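Local coordinates for protein WbmS, polysaccharide deacetylase involved in O-antigen biosynthesis (Bordetella bronchiseptica, PDB 3HFT) that probably removes acetyl groups from a polysaccharide in O-antigen biosynthesis, as a zinc-binding member of the polysaccharide deacetylase family, at residues Leu151-Trp163 and Trp187-Gly201. Sequence-based numbering, arbitrary orientation.
Sequences LVPWDAGIVLQPW and WEFDSTFDYWYQPDG. With EDO (1,2-ethanediol), chain G.
The indole of Trp154 meets Trp187 edge to face: its NE1 lies 3.1 Å above the ring plane of Trp187, over the centre, with the two planes at 63°. CD1 of Tyr195 sits over the rim of one face of Trp154, 3.3 Å from Trp154 CZ2, the two rings obliquely inclined, while CB of Asp155 rests on the opposite face. Pro153 CB touches the edge of Trp187. With chi1 at 68°, CG of Trp154 sits between its backbone N and carbonyl carbon, which places the indole with its NE1 edge at Trp187 and one face toward Tyr195. The Tyr195 ring is itself tethered: Tyr195 OH donates to Glu188 O (2.6 Å) and is also hydrogen-bonded to Trp177 NE1. Beyond the rings, the buried amide of Gln198 uses both its oxygen and its nitrogen on the backbone of 158-160. Leu160 N points almost straight (171°) at an in-plane lone pair of Gln198 OE1, 2.8 Å away, and Gln198 NE2 donates to Ile158 O at 3.0 Å. One water accepts from that same NE2 and lies 2.7 Å from Trp154 O, also reaching Trp196 O. The result is an aromatic cluster beside a glutamine amide paired with backbone, joining the loop before strand 163-164 to the one leading into strand 203-207 of the parallel sheet in this deacetylase fold.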
loop_
_atom_site.group_PDB
_atom_site.type_symbol
_atom_site.label_atom_id
_atom_site.label_comp_id
_atom_site.label_asym_id
_atom_site.label_seq_id
_atom_site.Cartn_x
_atom_site.Cartn_y
_atom_site.Cartn_z
ATOM N N LEU A 151 -3.445 4.146 -1.240
ATOM C CA LEU A 151 -4.333 4.818 -2.145
ATOM C C LEU A 151 -5.054 3.772 -2.970
ATOM O O LEU A 151 -4.454 3.083 -3.764
ATOM C CB LEU A 151 -3.566 5.782 -3.049
ATOM C CG LEU A 151 -4.344 6.843 -3.858
ATOM C CD1 LEU A 151 -3.343 7.819 -4.529
ATOM C CD2 LEU A 151 -5.328 6.304 -4.911
ATOM N N VAL A 152 -6.364 3.629 -2.752
ATOM C CA VAL A 152 -7.183 2.777 -3.583
ATOM C C VAL A 152 -8.128 3.702 -4.352
ATOM O O VAL A 152 -8.983 4.346 -3.768
ATOM C CB VAL A 152 -8.019 1.773 -2.735
ATOM C CG1 VAL A 152 -8.888 0.935 -3.667
ATOM C CG2 VAL A 152 -7.087 0.897 -1.852
ATOM N N PRO A 153 -7.980 3.777 -5.670
ATOM C CA PRO A 153 -8.783 4.727 -6.439
ATOM C C PRO A 153 -10.284 4.571 -6.287
ATOM O O PRO A 153 -10.807 3.456 -6.236
ATOM C CB PRO A 153 -8.371 4.451 -7.891
ATOM C CG PRO A 153 -7.030 3.803 -7.792
ATOM C CD PRO A 153 -7.026 3.028 -6.504
ATOM N N TRP A 154 -10.974 5.694 -6.213
ATOM C CA TRP A 154 -12.426 5.723 -6.108
ATOM C C TRP A 154 -13.147 4.924 -7.181
ATOM O O TRP A 154 -14.302 4.513 -6.975
ATOM C CB TRP A 154 -12.932 7.188 -6.162
ATOM C CG TRP A 154 -12.751 7.812 -7.458
ATOM C CD1 TRP A 154 -11.674 8.537 -7.879
ATOM C CD2 TRP A 154 -13.644 7.748 -8.566
ATOM N NE1 TRP A 154 -11.856 8.934 -9.178
ATOM C CE2 TRP A 154 -13.048 8.443 -9.625
ATOM C CE3 TRP A 154 -14.890 7.146 -8.774
ATOM C CZ2 TRP A 154 -13.645 8.565 -10.855
ATOM C CZ3 TRP A 154 -15.485 7.296 -9.987
ATOM C CH2 TRP A 154 -14.863 7.991 -11.019
ATOM N N ASP A 155 -12.496 4.722 -8.326
ATOM C CA ASP A 155 -13.120 4.035 -9.452
ATOM C C ASP A 155 -12.671 2.580 -9.596
ATOM O O ASP A 155 -12.961 1.932 -10.597
ATOM C CB ASP A 155 -12.928 4.801 -10.764
ATOM C CG ASP A 155 -11.475 4.946 -11.172
ATOM O OD1 ASP A 155 -10.594 4.689 -10.350
ATOM O OD2 ASP A 155 -11.226 5.361 -12.338
ATOM N N ALA A 156 -11.985 2.056 -8.592
ATOM C CA ALA A 156 -11.559 0.647 -8.590
ATOM C C ALA A 156 -12.700 -0.349 -8.311
ATOM O O ALA A 156 -12.526 -1.563 -8.441
ATOM C CB ALA A 156 -10.380 0.465 -7.547
ATOM N N GLY A 157 -13.858 0.144 -7.875
ATOM C CA GLY A 157 -15.024 -0.690 -7.584
ATOM C C GLY A 157 -14.993 -1.258 -6.179
ATOM O O GLY A 157 -15.630 -2.278 -5.906
ATOM N N ILE A 158 -14.208 -0.635 -5.310
ATOM C CA ILE A 158 -13.969 -1.097 -3.951
ATOM C C ILE A 158 -14.507 -0.076 -2.959
ATOM O O ILE A 158 -14.077 1.101 -2.951
ATOM C CB ILE A 158 -12.457 -1.302 -3.691
ATOM C CG1 ILE A 158 -11.894 -2.361 -4.664
ATOM C CG2 ILE A 158 -12.232 -1.751 -2.228
ATOM C CD1 ILE A 158 -10.365 -2.461 -4.716
ATOM N N VAL A 159 -15.399 -0.541 -2.092
ATOM C CA VAL A 159 -15.910 0.287 -0.990
ATOM C C VAL A 159 -14.911 0.176 0.122
ATOM O O VAL A 159 -14.601 -0.921 0.622
ATOM C CB VAL A 159 -17.274 -0.147 -0.512
ATOM C CG1 VAL A 159 -17.772 0.722 0.667
ATOM C CG2 VAL A 159 -18.268 -0.090 -1.664
ATOM N N LEU A 160 -14.425 1.333 0.548
ATOM C CA LEU A 160 -13.307 1.400 1.487
ATOM C C LEU A 160 -13.704 1.605 2.912
ATOM O O LEU A 160 -14.710 2.291 3.191
ATOM C CB LEU A 160 -12.419 2.527 1.091
ATOM C CG LEU A 160 -11.685 2.371 -0.241
ATOM C CD1 LEU A 160 -10.945 3.650 -0.557
ATOM C CD2 LEU A 160 -10.731 1.146 -0.191
ATOM N N GLN A 161 -12.887 1.043 3.807
ATOM C CA GLN A 161 -13.060 1.110 5.256
ATOM C C GLN A 161 -11.638 1.115 5.867
ATOM O O GLN A 161 -10.746 0.413 5.362
ATOM C CB GLN A 161 -13.810 -0.159 5.758
ATOM C CG GLN A 161 -15.056 -0.606 4.930
ATOM C CD GLN A 161 -16.257 0.294 5.144
ATOM O OE1 GLN A 161 -16.255 1.084 6.076
ATOM N NE2 GLN A 161 -17.299 0.165 4.296
ATOM N N PRO A 162 -11.413 1.856 6.969
ATOM C CA PRO A 162 -10.105 1.773 7.608
ATOM C C PRO A 162 -10.038 0.392 8.296
ATOM O O PRO A 162 -11.071 -0.243 8.500
ATOM C CB PRO A 162 -10.159 2.899 8.658
ATOM C CG PRO A 162 -11.615 2.919 9.039
ATOM C CD PRO A 162 -12.343 2.676 7.751
ATOM N N TRP A 163 -8.841 -0.071 8.629
ATOM C CA TRP A 163 -8.668 -1.351 9.283
ATOM C C TRP A 163 -7.515 -1.326 10.277
ATOM O O TRP A 163 -6.666 -0.444 10.235
ATOM C CB TRP A 163 -8.488 -2.468 8.238
ATOM C CG TRP A 163 -7.251 -2.473 7.450
ATOM C CD1 TRP A 163 -6.077 -3.055 7.811
ATOM C CD2 TRP A 163 -7.029 -1.910 6.139
ATOM N NE1 TRP A 163 -5.150 -2.891 6.833
ATOM C CE2 TRP A 163 -5.704 -2.204 5.787
ATOM C CE3 TRP A 163 -7.819 -1.185 5.249
ATOM C CZ2 TRP A 163 -5.146 -1.805 4.590
ATOM C CZ3 TRP A 163 -7.284 -0.790 4.059
ATOM C CH2 TRP A 163 -5.941 -1.091 3.728
ATOM N N TRP A 187 -9.171 11.916 -14.459
ATOM C CA TRP A 187 -10.435 12.093 -13.766
ATOM C C TRP A 187 -10.919 13.528 -13.949
ATOM O O TRP A 187 -10.120 14.421 -14.167
ATOM C CB TRP A 187 -10.265 11.820 -12.295
ATOM C CG TRP A 187 -9.927 10.393 -12.013
ATOM C CD1 TRP A 187 -10.234 9.317 -12.778
ATOM C CD2 TRP A 187 -9.315 9.896 -10.833
ATOM N NE1 TRP A 187 -9.804 8.149 -12.156
ATOM C CE2 TRP A 187 -9.233 8.488 -10.961
ATOM C CE3 TRP A 187 -8.826 10.491 -9.676
ATOM C CZ2 TRP A 187 -8.680 7.690 -9.981
ATOM C CZ3 TRP A 187 -8.266 9.683 -8.707
ATOM C CH2 TRP A 187 -8.187 8.309 -8.874
ATOM N N GLU A 188 -12.231 13.731 -13.855
ATOM C CA GLU A 188 -12.853 15.035 -14.113
ATOM C C GLU A 188 -12.774 15.992 -12.935
ATOM O O GLU A 188 -12.953 15.588 -11.780
ATOM C CB GLU A 188 -14.320 14.833 -14.435
ATOM C CG GLU A 188 -14.585 13.920 -15.628
ATOM C CD GLU A 188 -16.090 13.693 -15.913
ATOM O OE1 GLU A 188 -16.953 14.330 -15.252
ATOM O OE2 GLU A 188 -16.396 12.859 -16.801
ATOM N N PHE A 189 -12.513 17.263 -13.233
ATOM C CA PHE A 189 -12.493 18.329 -12.237
ATOM C C PHE A 189 -13.791 19.118 -12.236
ATOM O O PHE A 189 -14.049 19.863 -11.291
ATOM C CB PHE A 189 -11.321 19.298 -12.457
ATOM C CG PHE A 189 -9.991 18.693 -12.151
ATOM C CD1 PHE A 189 -9.595 18.488 -10.839
ATOM C CD2 PHE A 189 -9.155 18.280 -13.163
ATOM C CE1 PHE A 189 -8.396 17.900 -10.555
ATOM C CE2 PHE A 189 -7.954 17.667 -12.864
ATOM C CZ PHE A 189 -7.572 17.508 -11.572
ATOM N N ASP A 190 -14.611 18.909 -13.266
ATOM C CA ASP A 190 -15.848 19.686 -13.484
ATOM C C ASP A 190 -17.132 18.871 -13.536
ATOM O O ASP A 190 -18.076 19.235 -14.235
ATOM C CB ASP A 190 -15.748 20.476 -14.794
ATOM C CG ASP A 190 -15.532 19.569 -16.013
ATOM O OD1 ASP A 190 -15.230 18.345 -15.835
ATOM O OD2 ASP A 190 -15.644 20.095 -17.154
ATOM N N SER A 191 -17.179 17.776 -12.817
ATOM C CA SER A 191 -18.413 17.006 -12.678
ATOM C C SER A 191 -19.422 17.786 -11.824
ATOM O O SER A 191 -19.048 18.570 -10.959
ATOM C CB SER A 191 -18.114 15.648 -12.028
ATOM O OG SER A 191 -19.299 14.872 -11.958
ATOM N N THR A 192 -20.707 17.573 -12.072
ATOM C CA THR A 192 -21.757 18.202 -11.273
ATOM C C THR A 192 -22.132 17.405 -10.007
ATOM O O THR A 192 -23.034 17.789 -9.258
ATOM C CB THR A 192 -23.041 18.367 -12.116
ATOM O OG1 THR A 192 -23.459 17.080 -12.592
ATOM C CG2 THR A 192 -22.783 19.290 -13.300
ATOM N N PHE A 193 -21.463 16.285 -9.765
ATOM C CA PHE A 193 -21.745 15.499 -8.581
ATOM C C PHE A 193 -20.454 14.849 -8.080
ATOM O O PHE A 193 -19.455 14.776 -8.801
ATOM C CB PHE A 193 -22.795 14.449 -8.887
ATOM C CG PHE A 193 -22.339 13.377 -9.835
ATOM C CD1 PHE A 193 -22.229 13.627 -11.183
ATOM C CD2 PHE A 193 -22.057 12.095 -9.369
ATOM C CE1 PHE A 193 -21.821 12.614 -12.060
ATOM C CE2 PHE A 193 -21.654 11.083 -10.230
ATOM C CZ PHE A 193 -21.532 11.340 -11.582
ATOM N N ASP A 194 -20.493 14.389 -6.839
ATOM C CA ASP A 194 -19.338 13.818 -6.198
ATOM C C ASP A 194 -19.205 12.366 -6.622
ATOM O O ASP A 194 -19.588 11.442 -5.890
ATOM C CB ASP A 194 -19.502 13.949 -4.687
ATOM C CG ASP A 194 -19.448 15.408 -4.208
ATOM O OD1 ASP A 194 -18.810 16.259 -4.879
ATOM O OD2 ASP A 194 -20.024 15.700 -3.134
ATOM N N TYR A 195 -18.629 12.172 -7.805
ATOM C CA TYR A 195 -18.520 10.838 -8.423
ATOM C C TYR A 195 -17.776 9.799 -7.582
ATOM O O TYR A 195 -18.028 8.599 -7.680
ATOM C CB TYR A 195 -17.880 10.959 -9.809
ATOM C CG TYR A 195 -16.529 11.656 -9.881
ATOM C CD1 TYR A 195 -15.369 11.003 -9.517
ATOM C CD2 TYR A 195 -16.409 12.933 -10.420
ATOM C CE1 TYR A 195 -14.124 11.625 -9.595
ATOM C CE2 TYR A 195 -15.179 13.557 -10.519
ATOM C CZ TYR A 195 -14.021 12.881 -10.103
ATOM O OH TYR A 195 -12.779 13.483 -10.194
ATOM N N TRP A 196 -16.869 10.282 -6.750
ATOM C CA TRP A 196 -16.009 9.450 -5.929
ATOM C C TRP A 196 -16.633 9.023 -4.604
ATOM O O TRP A 196 -16.095 8.130 -3.918
ATOM C CB TRP A 196 -14.712 10.254 -5.636
ATOM C CG TRP A 196 -15.019 11.651 -5.254
ATOM C CD1 TRP A 196 -15.063 12.720 -6.078
ATOM C CD2 TRP A 196 -15.412 12.121 -3.960
ATOM N NE1 TRP A 196 -15.467 13.842 -5.382
ATOM C CE2 TRP A 196 -15.657 13.500 -4.070
ATOM C CE3 TRP A 196 -15.570 11.508 -2.719
ATOM C CZ2 TRP A 196 -16.113 14.273 -2.995
ATOM C CZ3 TRP A 196 -16.002 12.273 -1.656
ATOM C CH2 TRP A 196 -16.250 13.645 -1.794
ATOM N N TYR A 197 -17.761 9.649 -4.240
ATOM C CA TYR A 197 -18.350 9.523 -2.914
ATOM C C TYR A 197 -18.926 8.153 -2.609
ATOM O O TYR A 197 -19.713 7.611 -3.382
ATOM C CB TYR A 197 -19.441 10.603 -2.705
ATOM C CG TYR A 197 -20.031 10.582 -1.312
ATOM C CD1 TYR A 197 -19.263 10.933 -0.198
ATOM C CD2 TYR A 197 -21.346 10.184 -1.101
ATOM C CE1 TYR A 197 -19.811 10.901 1.111
ATOM C CE2 TYR A 197 -21.903 10.152 0.191
ATOM C CZ TYR A 197 -21.127 10.504 1.286
ATOM O OH TYR A 197 -21.692 10.449 2.542
ATOM N N GLN A 198 -18.557 7.627 -1.448
ATOM C CA GLN A 198 -19.072 6.393 -0.923
ATOM C C GLN A 198 -19.915 6.683 0.341
ATOM O O GLN A 198 -19.367 6.995 1.421
ATOM C CB GLN A 198 -17.910 5.459 -0.560
ATOM C CG GLN A 198 -16.866 5.308 -1.675
ATOM C CD GLN A 198 -15.881 4.200 -1.421
ATOM O OE1 GLN A 198 -15.827 3.628 -0.317
ATOM N NE2 GLN A 198 -15.099 3.863 -2.460
ATOM N N PRO A 199 -21.242 6.595 0.225
ATOM C CA PRO A 199 -22.044 6.820 1.435
ATOM C C PRO A 199 -21.805 5.730 2.438
ATOM O O PRO A 199 -22.091 5.896 3.634
ATOM C CB PRO A 199 -23.478 6.744 0.926
ATOM C CG PRO A 199 -23.419 6.148 -0.389
ATOM C CD PRO A 199 -22.075 6.279 -0.943
ATOM N N ASP A 200 -21.287 4.607 1.940
ATOM C CA ASP A 200 -21.072 3.385 2.707
ATOM C C ASP A 200 -19.598 3.082 3.013
ATOM O O ASP A 200 -19.292 2.006 3.522
ATOM C CB ASP A 200 -21.662 2.166 1.974
ATOM C CG ASP A 200 -21.268 2.093 0.482
ATOM O OD1 ASP A 200 -20.635 3.014 -0.075
ATOM O OD2 ASP A 200 -21.660 1.096 -0.149
ATOM N N GLY A 201 -18.720 4.028 2.745
ATOM C CA GLY A 201 -17.299 3.828 2.996
ATOM C C GLY A 201 -16.675 5.083 3.535
ATOM O O GLY A 201 -17.376 6.075 3.799
HETATM C C1 EDO G . -7.985 3.525 -11.793
HETATM O O1 EDO G . -8.746 2.502 -11.183
HETATM C C2 EDO G . -8.589 3.752 -13.174
HETATM O O2 EDO G . -9.180 5.061 -13.226
HETATM O O HOH W 1 -15.838 5.331 -4.876
#